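Local coordinates for putative periplasmic protein (Salmonella enterica subsp. enterica serovar Typhimurium, PDB 4J32), which probably protects the cell by binding and inhibiting Tae4, a papain-like peptidoglycan amidase effector of the type VI secretion system, in the periplasm, at residues Trp17-Ser20 with His21-Leu25; Lys62-Gly66 with Leu67-Gly71; Arg89-Asn92 with Glu93-Arg97. One frame throughout, in Å; residues are numbered along the deposited sequence.

Contact 1 (Trp17-Ser20 with His21-Leu25); sequences WALS and HCLAL
His21 lays its imidazole over the outer part of the Trp17 six-membered ring, one helical turn back. The two rings form an offset stack, centroids 4.4 Å apart and planes inclined by only 13°, with Trp17 CH2 3.3 Å from His21 CG. Both side chains carry CG anti to the backbone N (chi1 -165° for Trp17, 179° for His21), which sends them off the helix in the same direction, side by side. His21 CB adds a CH-pi contact, 3.6 Å from the centroid of that Trp17 ring. Underneath, His21 N bonds to Trp17 O, and the far end of the imidazole is held by Asp58, which accepts from NE2. Cys22 follows with its N bonded to Ala18 O, while its SG leaves for the disulfide with Cys82. Leu23 N reaches Leu19 O at 3.0 Å, and the two leucines meet through their CD1 methyls, 4.1 Å apart. Ala24 N closes the series on Ser20 O. Leu19 also meets Leu19 of the second subunit. This buried length of helix 10-26 runs through the centre of the bundle: Trp17 and Ala24 pack on helix 30-46, Ala18 on helix 51-65, and Cys22 is tied to helix 78-86.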
loop_
_atom_site.group_PDB
_atom_site.type_symbol
_atom_site.label_atom_id
_atom_site.label_comp_id
_atom_site.label_asym_id
_atom_site.label_seq_id
_atom_site.Cartn_x
_atom_site.Cartn_y
_atom_site.Cartn_z
ATOM N N TRP B 17 -4.696 -6.178 7.878
ATOM C CA TRP B 17 -4.154 -5.309 8.912
ATOM C C TRP B 17 -2.646 -5.160 8.763
ATOM O O TRP B 17 -2.122 -4.052 8.806
ATOM C CB TRP B 17 -4.513 -5.808 10.336
ATOM C CG TRP B 17 -4.262 -4.731 11.370
ATOM C CD1 TRP B 17 -5.175 -3.836 11.835
ATOM C CD2 TRP B 17 -3.023 -4.415 12.013
ATOM N NE1 TRP B 17 -4.592 -2.984 12.732
ATOM C CE2 TRP B 17 -3.267 -3.309 12.862
ATOM C CE3 TRP B 17 -1.728 -4.970 11.970
ATOM C CZ2 TRP B 17 -2.265 -2.732 13.671
ATOM C CZ3 TRP B 17 -0.731 -4.398 12.762
ATOM C CH2 TRP B 17 -1.003 -3.292 13.615
ATOM N N ALA B 18 -1.943 -6.280 8.620
ATOM C CA ALA B 18 -0.487 -6.233 8.497
ATOM C C ALA B 18 -0.053 -5.299 7.344
ATOM O O ALA B 18 0.836 -4.431 7.513
ATOM C CB ALA B 18 0.062 -7.665 8.293
ATOM N N LEU B 19 -0.675 -5.469 6.186
ATOM C CA LEU B 19 -0.318 -4.672 5.021
ATOM C C LEU B 19 -0.600 -3.170 5.231
ATOM O O LEU B 19 0.295 -2.327 5.014
ATOM C CB LEU B 19 -1.039 -5.199 3.778
ATOM C CG LEU B 19 -0.858 -4.381 2.490
ATOM C CD1 LEU B 19 0.662 -4.191 2.138
ATOM C CD2 LEU B 19 -1.619 -5.099 1.362
ATOM N N SER B 20 -1.819 -2.842 5.666
ATOM C CA SER B 20 -2.182 -1.434 5.845
ATOM C C SER B 20 -1.361 -0.777 6.942
ATOM O O SER B 20 -0.941 0.375 6.776
ATOM C CB SER B 20 -3.687 -1.228 6.069
ATOM O OG SER B 20 -4.197 -2.164 6.990
ATOM N N HIS B 21 -1.104 -1.502 8.036
ATOM C CA HIS B 21 -0.269 -0.964 9.106
ATOM C C HIS B 21 1.146 -0.659 8.598
ATOM O O HIS B 21 1.708 0.397 8.903
ATOM C CB HIS B 21 -0.212 -1.915 10.304
ATOM C CG HIS B 21 0.648 -1.410 11.414
ATOM N ND1 HIS B 21 0.287 -0.340 12.204
ATOM C CD2 HIS B 21 1.863 -1.812 11.850
ATOM C CE1 HIS B 21 1.242 -0.113 13.090
ATOM N NE2 HIS B 21 2.219 -0.981 12.881
ATOM N N CYS B 22 1.713 -1.591 7.835
ATOM C CA CYS B 22 3.068 -1.381 7.318
ATOM C C CYS B 22 3.114 -0.138 6.413
ATOM O O CYS B 22 4.057 0.672 6.486
ATOM C CB CYS B 22 3.524 -2.615 6.560
ATOM S SG CYS B 22 5.198 -2.471 5.901
ATOM N N LEU B 23 2.085 0.024 5.589
ATOM C CA LEU B 23 2.017 1.207 4.705
ATOM C C LEU B 23 1.932 2.497 5.541
ATOM O O LEU B 23 2.579 3.507 5.216
ATOM C CB LEU B 23 0.843 1.060 3.728
ATOM C CG LEU B 23 0.937 -0.077 2.704
ATOM C CD1 LEU B 23 -0.412 -0.250 1.933
ATOM C CD2 LEU B 23 2.131 0.166 1.717
ATOM N N ALA B 24 1.184 2.446 6.649
ATOM C CA ALA B 24 1.123 3.561 7.596
ATOM C C ALA B 24 2.480 3.877 8.215
ATOM O O ALA B 24 2.740 5.018 8.590
ATOM C CB ALA B 24 0.116 3.267 8.714
ATOM N N LEU B 25 3.325 2.855 8.377
ATOM C CA LEU B 25 4.675 3.089 8.883
ATOM C C LEU B 25 5.640 3.715 7.876
ATOM O O LEU B 25 6.439 4.584 8.246
ATOM C CB LEU B 25 5.309 1.784 9.393
ATOM C CG LEU B 25 4.640 1.063 10.567
ATOM C CD1 LEU B 25 5.415 -0.229 10.895
ATOM C CD2 LEU B 25 4.545 1.974 11.778
#

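Contact 2 (Lys62-Gly66 with Leu67-Gly71); sequences KKYSG and LKYNG
Leu67 folds back on the C-terminal part of helix 51-65, its isobutyl group lying alongside the Tyr64 side chain and pointing the same way. With CG anti to its own carbonyl carbon (chi1 -64°) and an extended chi2, the side chain leans over the backbone of Lys63 and Tyr64: CG sits 3.4 Å from Lys63 O, and CD1 comes to 3.9 Å from Tyr64 CD1. Tyr64 likewise has its CG beside the backbone N (chi1 -75°), and its hydroxyl is hydrogen-bonded to Asp88. One backbone bond crosses from Leu67 to the helix, Leu67 N to Tyr64 O at 3.1 Å; the donor stands well above the carbonyl plane, 65° out of it, as the chain swings away from the helical path. Lys68 bends at chi2, which brings CE back to 3.7 Å from Gly66 O. Tyr69 approaches the edge of the Tyr64 ring with its OH, 4.4 Å from Tyr64 CD1; this OH makes a weak hydrogen bond to Asp84. Farther out, Asn70 meets another chain, the putative cytoplasmic protein, presumably the effector Tae4. The segment is a surface exit from helix 51-65; Tyr64 and Tyr69 pack on helix 78-86, and Ser65 touches helix 10-26.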
loop_
_atom_site.group_PDB
_atom_site.type_symbol
_atom_site.label_atom_id
_atom_site.label_comp_id
_atom_site.label_asym_id
_atom_site.label_seq_id
_atom_site.Cartn_x
_atom_site.Cartn_y
_atom_site.Cartn_z
ATOM N N LYS B 62 8.243 -3.715 11.656
ATOM C CA LYS B 62 9.365 -2.806 11.873
ATOM C C LYS B 62 10.695 -3.382 11.368
ATOM O O LYS B 62 11.627 -2.621 11.081
ATOM C CB LYS B 62 9.426 -2.339 13.337
ATOM C CG LYS B 62 8.290 -1.362 13.715
ATOM C CD LYS B 62 8.261 -1.086 15.211
ATOM C CE LYS B 62 7.206 -0.062 15.650
ATOM N NZ LYS B 62 6.674 0.785 14.547
ATOM N N LYS B 63 10.778 -4.707 11.211
ATOM C CA LYS B 63 11.982 -5.348 10.659
ATOM C C LYS B 63 12.094 -5.026 9.157
ATOM O O LYS B 63 13.180 -5.121 8.585
ATOM C CB LYS B 63 11.945 -6.867 10.838
ATOM C CG LYS B 63 12.013 -7.333 12.300
ATOM C CD LYS B 63 11.724 -8.824 12.407
ATOM C CE LYS B 63 11.702 -9.243 13.877
ATOM N NZ LYS B 63 12.049 -10.682 14.005
ATOM N N TYR B 64 10.971 -4.669 8.539
ATOM C CA TYR B 64 10.917 -4.342 7.104
ATOM C C TYR B 64 10.898 -2.834 6.906
ATOM O O TYR B 64 11.524 -2.336 5.983
ATOM C CB TYR B 64 9.675 -4.977 6.428
ATOM C CG TYR B 64 9.870 -6.468 6.242
ATOM C CD1 TYR B 64 10.391 -6.974 5.041
ATOM C CD2 TYR B 64 9.579 -7.371 7.291
ATOM C CE1 TYR B 64 10.633 -8.354 4.882
ATOM C CE2 TYR B 64 9.800 -8.750 7.138
ATOM C CZ TYR B 64 10.326 -9.232 5.929
ATOM O OH TYR B 64 10.572 -10.585 5.768
ATOM N N SER B 65 10.177 -2.118 7.778
ATOM C CA SER B 65 9.983 -0.680 7.585
ATOM C C SER B 65 11.304 0.069 7.771
ATOM O O SER B 65 11.480 1.155 7.209
ATOM C CB SER B 65 8.877 -0.118 8.499
ATOM O OG SER B 65 9.230 -0.258 9.862
ATOM N N GLY B 66 12.231 -0.528 8.521
ATOM C CA GLY B 66 13.542 0.070 8.806
ATOM C C GLY B 66 14.626 -0.285 7.796
ATOM O O GLY B 66 15.764 0.190 7.897
ATOM N N LEU B 67 14.294 -1.151 6.846
ATOM C CA LEU B 67 15.253 -1.539 5.796
ATOM C C LEU B 67 15.571 -0.360 4.881
ATOM O O LEU B 67 14.751 0.558 4.705
ATOM C CB LEU B 67 14.714 -2.716 4.966
ATOM C CG LEU B 67 14.497 -4.078 5.668
ATOM C CD1 LEU B 67 13.841 -5.088 4.732
ATOM C CD2 LEU B 67 15.790 -4.628 6.218
ATOM N N LYS B 68 16.764 -0.380 4.294
ATOM C CA LYS B 68 17.082 0.572 3.227
ATOM C C LYS B 68 17.155 -0.196 1.927
ATOM O O LYS B 68 18.009 -1.072 1.775
ATOM C CB LYS B 68 18.410 1.296 3.491
ATOM C CG LYS B 68 18.476 1.998 4.859
ATOM C CD LYS B 68 17.400 3.080 5.026
ATOM C CE LYS B 68 17.140 3.338 6.507
ATOM N NZ LYS B 68 16.843 4.777 6.796
ATOM N N TYR B 69 16.255 0.136 1.000
ATOM C CA TYR B 69 16.230 -0.482 -0.320
ATOM C C TYR B 69 16.742 0.500 -1.382
ATOM O O TYR B 69 16.400 1.682 -1.358
ATOM C CB TYR B 69 14.798 -0.902 -0.687
ATOM C CG TYR B 69 14.287 -2.183 -0.059
ATOM C CD1 TYR B 69 12.934 -2.562 -0.219
ATOM C CD2 TYR B 69 15.144 -3.053 0.642
ATOM C CE1 TYR B 69 12.445 -3.758 0.324
ATOM C CE2 TYR B 69 14.652 -4.254 1.199
ATOM C CZ TYR B 69 13.310 -4.600 1.021
ATOM O OH TYR B 69 12.835 -5.794 1.546
ATOM N N ASN B 70 17.528 -0.017 -2.314
ATOM C CA ASN B 70 18.160 0.796 -3.358
ATOM C C ASN B 70 17.891 0.197 -4.741
ATOM O O ASN B 70 17.561 -0.983 -4.860
ATOM C CB ASN B 70 19.665 0.876 -3.089
ATOM C CG ASN B 70 19.980 1.477 -1.724
ATOM O OD1 ASN B 70 19.830 2.691 -1.531
ATOM N ND2 ASN B 70 20.414 0.631 -0.765
ATOM N N GLY B 71 17.992 1.020 -5.777
ATOM C CA GLY B 71 17.805 0.544 -7.133
ATOM C C GLY B 71 18.499 1.432 -8.134
ATOM O O GLY B 71 19.165 2.404 -7.765
#

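Contact 3 (Arg89-Asn92 with Glu93-Arg97); sequences RELN and ELIKR
Arg89 brings its guanidinium obliquely against Glu93, one turn ahead, and NH1 stops 3.2 Å from Glu93 CG. The bend at chi3 (88°) swings the group toward Glu93, yet it meets the aliphatic part of the glutamate: Arg89 NH1 and Glu93 OE2 remain 4.2 Å apart, too far for a salt bridge, and the two planar groups are 32° out of parallel. Glu93 N also bonds to Arg89 O. Glu90 gives its carbonyl oxygen to Leu94 N. A water donates to that same Glu90 O at 2.7 Å. It accepts in turn from Arg97 NH2 at 3.0 Å, lying at the edge of that guanidinium, while Leu94 CA sits over one of its faces. Leu91 turns to the buried side, where its CD1 lies 3.8 Å from Ile95 CD1, the two side chains running side by side over the backbone bond from Ile95 N to Leu91 O; Leu91 N is hydrogen-bonded to Asp88 OD1, as in an N-cap. Asn92 receives Lys96 N at its carbonyl, and its ND2 bonds back to the backbone carbonyl oxygens of Ile86 and Asp88. A weak bridge pairs Lys96 NZ with Glu93 OE2 at 3.5 Å. The helix is thus amphipathic, with hydrocarbon contacts toward helices 10-26 and 51-65. The Arg89-Glu93-Lys96 charges are loosely matched and probably add only modest stabilisation, whereas Glu90 pairs with Lys63 of helix 51-65.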
loop_
_atom_site.group_PDB
_atom_site.type_symbol
_atom_site.label_atom_id
_atom_site.label_comp_id
_atom_site.label_asym_id
_atom_site.label_seq_id
_atom_site.Cartn_x
_atom_site.Cartn_y
_atom_site.Cartn_z
ATOM N N ARG B 89 7.551 -15.251 6.412
ATOM C CA ARG B 89 7.170 -16.542 6.977
ATOM C C ARG B 89 6.770 -16.417 8.457
ATOM O O ARG B 89 5.789 -17.025 8.879
ATOM C CB ARG B 89 8.303 -17.555 6.809
ATOM C CG ARG B 89 7.903 -18.976 7.172
ATOM C CD ARG B 89 9.086 -19.964 7.129
ATOM N NE ARG B 89 9.809 -20.031 8.405
ATOM C CZ ARG B 89 9.311 -20.518 9.548
ATOM N NH1 ARG B 89 8.066 -20.992 9.617
ATOM N NH2 ARG B 89 10.060 -20.514 10.643
ATOM N N GLU B 90 7.519 -15.626 9.232
ATOM C CA GLU B 90 7.236 -15.408 10.658
ATOM C C GLU B 90 5.833 -14.816 10.870
ATOM O O GLU B 90 5.096 -15.221 11.776
ATOM C CB GLU B 90 8.323 -14.508 11.283
ATOM C CG GLU B 90 8.107 -14.153 12.758
ATOM C CD GLU B 90 9.149 -13.189 13.346
ATOM O OE1 GLU B 90 10.001 -12.634 12.604
ATOM O OE2 GLU B 90 9.108 -12.991 14.575
ATOM N N LEU B 91 5.491 -13.846 10.027
ATOM C CA LEU B 91 4.176 -13.210 10.061
ATOM C C LEU B 91 3.077 -14.228 9.783
ATOM O O LEU B 91 2.068 -14.300 10.498
ATOM C CB LEU B 91 4.102 -12.080 9.030
ATOM C CG LEU B 91 2.722 -11.454 8.808
ATOM C CD1 LEU B 91 2.223 -10.719 10.069
ATOM C CD2 LEU B 91 2.674 -10.509 7.553
ATOM N N ASN B 92 3.266 -15.021 8.735
ATOM C CA ASN B 92 2.226 -15.935 8.384
ATOM C C ASN B 92 2.077 -17.059 9.461
ATOM O O ASN B 92 0.953 -17.451 9.776
ATOM C CB ASN B 92 2.358 -16.308 6.896
ATOM C CG ASN B 92 1.945 -15.124 5.962
ATOM O OD1 ASN B 92 0.754 -14.885 5.760
ATOM N ND2 ASN B 92 2.933 -14.358 5.435
ATOM N N GLU B 93 3.187 -17.495 10.069
ATOM C CA GLU B 93 3.148 -18.456 11.177
ATOM C C GLU B 93 2.493 -17.887 12.429
ATOM O O GLU B 93 1.720 -18.569 13.087
ATOM C CB GLU B 93 4.549 -19.009 11.488
ATOM C CG GLU B 93 5.133 -19.830 10.346
ATOM C CD GLU B 93 4.193 -20.938 9.848
ATOM O OE1 GLU B 93 3.682 -21.739 10.670
ATOM O OE2 GLU B 93 3.968 -21.005 8.616
ATOM N N LEU B 94 2.794 -16.627 12.742
ATOM C CA LEU B 94 2.160 -15.921 13.861
ATOM C C LEU B 94 0.627 -15.945 13.740
ATOM O O LEU B 94 -0.095 -16.221 14.708
ATOM C CB LEU B 94 2.628 -14.461 13.893
ATOM C CG LEU B 94 1.989 -13.507 14.909
ATOM C CD1 LEU B 94 2.380 -13.911 16.368
ATOM C CD2 LEU B 94 2.397 -12.065 14.634
ATOM N N ILE B 95 0.155 -15.638 12.545
ATOM C CA ILE B 95 -1.280 -15.592 12.290
ATOM C C ILE B 95 -1.886 -16.990 12.369
ATOM O O ILE B 95 -2.981 -17.179 12.915
ATOM C CB ILE B 95 -1.570 -14.866 10.947
ATOM C CG1 ILE B 95 -1.227 -13.380 11.107
ATOM C CG2 ILE B 95 -3.067 -15.046 10.505
ATOM C CD1 ILE B 95 -1.115 -12.595 9.806
ATOM N N LYS B 96 -1.183 -17.976 11.823
ATOM C CA LYS B 96 -1.698 -19.344 11.813
ATOM C C LYS B 96 -1.733 -19.964 13.212
ATOM O O LYS B 96 -2.620 -20.794 13.507
ATOM C CB LYS B 96 -0.878 -20.210 10.851
ATOM C CG LYS B 96 -1.498 -21.585 10.548
ATOM C CD LYS B 96 -0.493 -22.534 9.914
ATOM C CE LYS B 96 0.050 -22.008 8.593
ATOM N NZ LYS B 96 1.136 -22.913 8.112
ATOM N N ARG B 97 -0.770 -19.553 14.057
ATOM C CA ARG B 97 -0.618 -20.007 15.461
ATOM C C ARG B 97 -1.657 -19.468 16.391
ATOM O O ARG B 97 -1.738 -19.926 17.528
ATOM C CB ARG B 97 0.695 -19.459 16.090
ATOM C CG ARG B 97 1.923 -20.245 15.946
ATOM C CD ARG B 97 2.921 -19.944 17.094
ATOM N NE ARG B 97 3.445 -18.573 17.135
ATOM C CZ ARG B 97 4.361 -18.069 16.313
ATOM N NH1 ARG B 97 4.868 -18.789 15.307
ATOM N NH2 ARG B 97 4.759 -16.813 16.472
HETATM O O HOH W 1 6.238 -16.476 13.868
#

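All three contacts meet in one helical bundle. Contact 1, only about 3 Å from the centre of the chain, lies in its core; the centres of contacts 2 and 3 are about 14 and 16 Å from it and about 20 Å from each other. Leu25 CD1 of contact 1 packs 4.0 Å from Ser65 OG of contact 2, and Asp58 bonds both His21 and one conformer of Lys62. Ala18 CB lies 3.9 Å from Leu91 CD2 of contact 3. Contacts 2 and 3 share a salt bridge, Lys63 NZ to Glu90 OE1 at 3.2 Å. Leu25 also lines a 2-ethoxyethanol pocket with Lys33 and Arg37, though that molecule probably comes from the crystallisation liquor. Contacts 1 and 2 both reach the second subunit.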